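Local coordinates for importin-95 (Chaetomium thermophilum, PDB 4XRI), which serves as a HEAT-repeat nuclear import receptor of the importin-beta family, carrying protein cargo into the nucleus and probably binding a small GTPase, at residues V327-V332 against Q367-T372. The protein carries 2 engineered substitutions. Sequence-based numbering, arbitrary orientation.
Sequences VATNEV and QAVGST
With OG1 beside the backbone N and anti to the carbonyl carbon (chi1 -62°), Thr-329 bonds its hydroxyl back to its own helix yet still presents that oxygen to the other segment, with the CG2 methyl beside it facing Thr-372; Thr-372 takes the same rotation (OG1 at chi1 -55°), which sends its CG2 methyl across to the Thr-329 hydroxyl oxygen. The pair illustrates how helices stack in a HEAT-repeat solenoid, here helix 324-340 against the C-terminal end of helix 354-369 and the turn that follows it. Thr-372 CG2 lies 3.8 Å from Thr-329 OG1 and 4.2 Å from Thr-329 CG2, a van der Waals approach in which the hydroxyl oxygen acts as packing surface. Its hydrogen bonds run to the carbonyl oxygens of Arg-326 and Ala-325 in the preceding turn, which helps to fix the rotation of the side chain. Val-369 adds a second methyl, its CG1 standing 4.1 Å from Thr-329 OG1. Between Val-369 and Thr-372 the chain leaves the helix at Gly-370, whose positive phi (65°) suits glycine, and the 3-10 segment that follows carries Thr-372 back toward Thr-329. Tyr-365, one turn back on helix 354-369, also packs on Thr-329 and on its buried neighbours Ala-328 and Val-332. A glycine in place of Thr-329 would probably leave the methyls of Val-369 and Thr-372 without their shared partner and open a gap between the helix and the turn. The contact is small, burying 108 Å² in all, and Thr-329 CG2 lies 3.9 Å from the backbone O of Thr-372.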
loop_
_atom_site.group_PDB
_atom_site.type_symbol
_atom_site.label_atom_id
_atom_site.label_comp_id
_atom_site.label_asym_id
_atom_site.label_seq_id
_atom_site.Cartn_x
_atom_site.Cartn_y
_atom_site.Cartn_z
ATOM N N VAL A 327 4.315 29.683 3.706
ATOM C CA VAL A 327 3.714 30.973 4.019
ATOM C C VAL A 327 2.798 30.892 5.240
ATOM O O VAL A 327 2.773 31.800 6.071
ATOM C CB VAL A 327 2.910 31.514 2.809
ATOM C CG1 VAL A 327 2.103 32.750 3.196
ATOM C CG2 VAL A 327 3.845 31.820 1.647
ATOM N N ALA A 328 2.066 29.789 5.356
ATOM C CA ALA A 328 1.044 29.646 6.390
ATOM C C ALA A 328 1.592 29.170 7.734
ATOM O O ALA A 328 0.848 29.090 8.710
ATOM C CB ALA A 328 -0.037 28.694 5.914
ATOM N N THR A 329 2.887 28.863 7.770
ATOM C CA THR A 329 3.530 28.265 8.943
ATOM C C THR A 329 3.200 28.963 10.263
ATOM O O THR A 329 2.769 28.322 11.221
ATOM C CB THR A 329 5.064 28.252 8.784
ATOM O OG1 THR A 329 5.423 27.455 7.651
ATOM C CG2 THR A 329 5.721 27.677 10.031
ATOM N N ASN A 330 3.394 30.278 10.302
ATOM C CA ASN A 330 3.233 31.038 11.540
ATOM C C ASN A 330 1.804 31.074 12.077
ATOM O O ASN A 330 1.584 31.399 13.245
ATOM C CB ASN A 330 3.734 32.468 11.342
ATOM C CG ASN A 330 5.240 32.542 11.212
ATOM O OD1 ASN A 330 5.955 31.634 11.635
ATOM N ND2 ASN A 330 5.731 33.627 10.625
ATOM N N GLU A 331 0.837 30.739 11.232
ATOM C CA GLU A 331 -0.559 30.756 11.650
ATOM C C GLU A 331 -1.084 29.354 11.949
ATOM O O GLU A 331 -1.788 29.142 12.937
ATOM C CB GLU A 331 -1.428 31.419 10.577
ATOM C CG GLU A 331 -0.960 32.805 10.156
ATOM C CD GLU A 331 -1.168 33.861 11.227
ATOM O OE1 GLU A 331 -1.842 33.574 12.241
ATOM O OE2 GLU A 331 -0.656 34.987 11.050
ATOM N N VAL A 332 -0.729 28.397 11.097
ATOM C CA VAL A 332 -1.299 27.056 11.162
ATOM C C VAL A 332 -0.595 26.142 12.168
ATOM O O VAL A 332 -1.249 25.414 12.916
ATOM C CB VAL A 332 -1.273 26.389 9.771
ATOM C CG1 VAL A 332 -1.755 24.947 9.851
ATOM C CG2 VAL A 332 -2.126 27.184 8.792
ATOM N N GLN A 367 7.794 17.925 6.636
ATOM C CA GLN A 367 8.307 17.461 5.352
ATOM C C GLN A 367 8.125 18.535 4.287
ATOM O O GLN A 367 8.974 18.713 3.411
ATOM C CB GLN A 367 7.605 16.169 4.919
ATOM C CG GLN A 367 7.887 14.967 5.803
ATOM C CD GLN A 367 7.091 13.737 5.395
ATOM O OE1 GLN A 367 7.062 13.361 4.224
ATOM N NE2 GLN A 367 6.433 13.112 6.364
ATOM N N ALA A 368 7.013 19.258 4.382
ATOM C CA ALA A 368 6.635 20.231 3.368
ATOM C C ALA A 368 7.460 21.517 3.425
ATOM O O ALA A 368 7.781 22.091 2.387
ATOM C CB ALA A 368 5.149 20.561 3.492
ATOM N N VAL A 369 7.796 21.978 4.625
ATOM C CA VAL A 369 8.438 23.283 4.763
ATOM C C VAL A 369 9.846 23.217 5.348
ATOM O O VAL A 369 10.574 24.208 5.334
ATOM C CB VAL A 369 7.596 24.230 5.642
ATOM C CG1 VAL A 369 6.133 24.151 5.244
ATOM C CG2 VAL A 369 7.769 23.898 7.118
ATOM N N GLY A 370 10.222 22.055 5.866
ATOM C CA GLY A 370 11.558 21.859 6.397
ATOM C C GLY A 370 11.887 22.693 7.624
ATOM O O GLY A 370 11.155 22.688 8.612
ATOM N N SER A 371 13.001 23.417 7.550
ATOM C CA SER A 371 13.539 24.155 8.694
ATOM C C SER A 371 12.639 25.293 9.167
ATOM O O SER A 371 12.753 25.746 10.307
ATOM C CB SER A 371 14.923 24.712 8.350
ATOM O OG SER A 371 15.834 23.666 8.060
ATOM N N THR A 372 11.752 25.755 8.290
ATOM C CA THR A 372 10.845 26.855 8.609
ATOM C C THR A 372 9.946 26.519 9.803
ATOM O O THR A 372 9.527 27.403 10.551
ATOM C CB THR A 372 9.968 27.221 7.388
ATOM O OG1 THR A 372 10.811 27.514 6.267
ATOM C CG2 THR A 372 9.090 28.432 7.682
#